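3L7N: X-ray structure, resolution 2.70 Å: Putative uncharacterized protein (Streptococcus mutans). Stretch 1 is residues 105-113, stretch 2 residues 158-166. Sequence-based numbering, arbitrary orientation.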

# COMPACT_ATOMS: atom_id res chain seq x y z
N TYR A 105 6.74 13.22 -1.67
CA TYR A 105 6.04 12.62 -0.57
C TYR A 105 6.12 13.46 0.65
O TYR A 105 6.97 14.28 0.75
CB TYR A 105 6.61 11.22 -0.31
CG TYR A 105 7.92 11.17 0.41
CD1 TYR A 105 7.97 11.03 1.76
CD2 TYR A 105 9.09 11.28 -0.27
CE1 TYR A 105 9.12 10.99 2.39
CE2 TYR A 105 10.24 11.25 0.38
CZ TYR A 105 10.24 11.09 1.71
OH TYR A 105 11.39 11.08 2.37
N LEU A 106 5.22 13.26 1.59
CA LEU A 106 5.19 14.12 2.81
C LEU A 106 5.13 13.28 4.12
O LEU A 106 4.83 12.10 4.08
CB LEU A 106 3.98 15.08 2.77
CG LEU A 106 3.77 15.96 1.53
CD1 LEU A 106 2.34 16.44 1.48
CD2 LEU A 106 4.77 17.17 1.52
N HIS A 107 5.37 13.93 5.27
CA HIS A 107 5.09 13.34 6.56
C HIS A 107 3.61 13.46 6.90
O HIS A 107 2.97 14.38 6.47
CB HIS A 107 5.94 14.01 7.67
CG HIS A 107 7.42 13.96 7.41
ND1 HIS A 107 8.19 15.11 7.28
CD2 HIS A 107 8.28 12.92 7.23
CE1 HIS A 107 9.46 14.77 7.05
NE2 HIS A 107 9.53 13.45 7.01
N SER A 108 3.08 12.48 7.65
CA SER A 108 1.65 12.44 7.98
C SER A 108 1.41 13.36 9.18
O SER A 108 2.25 13.46 10.03
CB SER A 108 1.26 11.01 8.34
OG SER A 108 -0.15 10.84 8.39
N PRO A 109 0.26 14.11 9.19
CA PRO A 109 -0.11 14.86 10.41
C PRO A 109 0.11 14.01 11.65
O PRO A 109 0.87 14.39 12.54
CB PRO A 109 -1.64 15.13 10.22
CG PRO A 109 -1.92 14.95 8.76
CD PRO A 109 -0.62 14.45 8.07
N LYS A 110 -0.55 12.85 11.70
CA LYS A 110 -0.32 11.88 12.76
C LYS A 110 0.20 10.48 12.21
O LYS A 110 -0.31 9.95 11.17
CB LYS A 110 -1.60 11.72 13.61
CG LYS A 110 -1.75 12.84 14.72
CD LYS A 110 -0.33 13.17 15.45
CE LYS A 110 -0.50 13.86 16.89
NZ LYS A 110 -0.16 12.89 18.06
N LYS A 111 1.20 9.93 12.88
CA LYS A 111 1.60 8.54 12.59
C LYS A 111 0.60 7.53 13.10
O LYS A 111 -0.07 7.76 14.08
CB LYS A 111 3.00 8.26 13.08
CG LYS A 111 3.12 7.41 14.28
CD LYS A 111 4.57 7.54 14.80
CE LYS A 111 5.26 6.20 14.82
NZ LYS A 111 6.77 6.33 14.62
N GLU A 112 0.42 6.45 12.35
CA GLU A 112 -0.69 5.54 12.61
C GLU A 112 -0.24 4.07 12.49
O GLU A 112 0.33 3.65 11.47
CB GLU A 112 -1.85 5.81 11.66
CG GLU A 112 -2.47 7.16 11.77
CD GLU A 112 -3.52 7.42 10.64
OE1 GLU A 112 -4.71 7.80 10.95
OE2 GLU A 112 -3.19 7.14 9.46
N ILE A 113 -0.52 3.30 13.53
CA ILE A 113 -0.05 1.92 13.65
C ILE A 113 -1.14 1.15 14.36
O ILE A 113 -1.27 1.24 15.54
CB ILE A 113 1.23 1.86 14.51
CG1 ILE A 113 2.40 2.58 13.83
CG2 ILE A 113 1.54 0.46 14.84
CD1 ILE A 113 3.73 2.31 14.47
N ILE A 158 -9.90 9.23 3.79
CA ILE A 158 -9.03 9.83 4.81
C ILE A 158 -9.22 9.10 6.09
O ILE A 158 -10.19 8.34 6.26
CB ILE A 158 -9.33 11.33 5.02
CG1 ILE A 158 -10.70 11.52 5.75
CG2 ILE A 158 -9.36 12.04 3.72
CD1 ILE A 158 -10.71 12.78 6.70
N SER A 159 -8.27 9.25 6.97
CA SER A 159 -8.47 8.87 8.33
C SER A 159 -8.42 10.17 9.20
O SER A 159 -8.15 11.30 8.66
CB SER A 159 -7.37 7.90 8.75
OG SER A 159 -6.11 8.57 8.90
N GLN A 160 -8.62 10.03 10.50
CA GLN A 160 -8.38 11.18 11.43
C GLN A 160 -6.89 11.60 11.47
O GLN A 160 -6.57 12.81 11.56
CB GLN A 160 -8.92 10.86 12.83
CG GLN A 160 -10.47 10.40 12.81
CD GLN A 160 -11.39 11.52 12.23
OE1 GLN A 160 -11.80 12.46 12.98
NE2 GLN A 160 -11.61 11.50 10.86
N GLY A 161 -5.98 10.63 11.39
CA GLY A 161 -4.55 10.90 11.52
C GLY A 161 -3.93 11.36 10.21
O GLY A 161 -2.88 12.05 10.23
N CYS A 162 -4.57 11.02 9.08
CA CYS A 162 -3.93 11.21 7.77
C CYS A 162 -4.94 11.43 6.70
O CYS A 162 -5.90 10.66 6.59
CB CYS A 162 -3.03 9.99 7.44
SG CYS A 162 -2.45 9.90 5.81
N PRO A 163 -4.76 12.53 5.92
CA PRO A 163 -5.75 13.03 4.93
C PRO A 163 -5.64 12.37 3.53
O PRO A 163 -6.38 12.74 2.62
CB PRO A 163 -5.42 14.51 4.83
CG PRO A 163 -3.97 14.62 5.27
CD PRO A 163 -3.70 13.52 6.21
N ARG A 164 -4.76 11.39 3.39
CA ARG A 164 -4.53 10.77 2.09
C ARG A 164 -4.43 9.17 2.20
O ARG A 164 -3.34 8.61 2.21
CB ARG A 164 -3.24 11.35 1.48
CG ARG A 164 -3.40 12.76 0.98
CD ARG A 164 -2.10 13.39 0.71
NE ARG A 164 -2.33 14.76 0.35
CZ ARG A 164 -1.40 15.61 -0.10
NH1 ARG A 164 -0.14 15.24 -0.33
NH2 ARG A 164 -1.76 16.86 -0.35
N GLN A 165 -5.55 8.51 2.36
CA GLN A 165 -5.48 7.13 2.67
C GLN A 165 -5.53 6.32 1.39
O GLN A 165 -4.80 5.36 1.24
CB GLN A 165 -6.60 6.69 3.63
CG GLN A 165 -6.37 6.99 5.05
CD GLN A 165 -5.07 6.43 5.59
OE1 GLN A 165 -4.37 5.70 4.91
NE2 GLN A 165 -4.73 6.80 6.84
N ILE A 166 -6.41 6.71 0.49
CA ILE A 166 -6.56 6.06 -0.77
C ILE A 166 -6.59 7.16 -1.82
O ILE A 166 -7.15 8.25 -1.56
CB ILE A 166 -7.83 5.37 -0.83
CG1 ILE A 166 -7.88 4.24 0.19
CG2 ILE A 166 -8.06 4.86 -2.20
CD1 ILE A 166 -9.20 3.45 0.14
O HOH W 1 -7.74 7.30 12.33

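This is a small, mainly polar contact in which the carboxylate of a buried glutamate, Glu 112, and one backbone hydrogen bond hold two strands and the corner between them against an irregular loop, with a pair of prolines packed against each other.

Glu 112 points its CA-to-CB bond toward the loop and extends its side chain (chi1 m, chi2 t), bringing both carboxylate oxygens within reach of donors. The shortest bond runs from Ser 159 OG to Glu 112 OE1, at 2.6 Å. The backbone adds a weak one, Gly 161 N to Glu 112 OE1, 3.1 Å with an angle of only 122°. On the other oxygen, Gln 165 NE2 donates a weak bond to Glu 112 OE2 at 3.1 Å, although the position of OE2 is less certain. A carboxylate suits this place because each of its two oxygens can accept hydrogen bonds from the loop's donors.

Ser 159 shows how a hydroxyl can work in both directions. While donating to the glutamate, its OG accepts from Gln 165 NE2 at 3.0 Å with a good angle of 162°, and more weakly from Cys 162 N at 2.9 Å. The amide of Gln 165 thus reaches both the serine and the carboxylate, tying the loop's own fold to its partner. The loop is further closed by the backbone bond from Ser 159 N to Cys 162 O, 2.8 Å.

Gly 161 sits where the chains come closest, its CA 4.5 Å from that of Lys 110. The absence of a side chain matters: an ideal CB would lie 2.3 Å from Glu 112 OE1, a clash, and 3.4 Å from Lys 110 CB. The close approach lets Lys 110 N donate to Gly 161 O at 2.9 Å and 158°, a well-aligned bond, unlike the two weak ones to the carboxylate. The lysine's hydrogen bond to the loop comes from its backbone; Lys 110 CB also packs 3.6 Å from Gly 161 O, while the end of the side chain leads away.

Ser 108 braces the corner from within its own stretch, its OG donating to Lys 110 O at 2.9 Å; the same OG lies 3.1 Å from Cys 162 CB, so the small side chain fits closely against the loop.

Pro 109, at the corner itself, packs against Pro 163, with Pro 109 CG 3.4 Å from Pro 163 CD. Such compact, rigid rings can pack without hydrogen-bonding partners. Farther along, Leu 106 CD1 approaches Arg 164 NH1 obliquely at 3.3 Å, a van der Waals contact, while that nitrogen is hydrogen-bonded elsewhere in the structure.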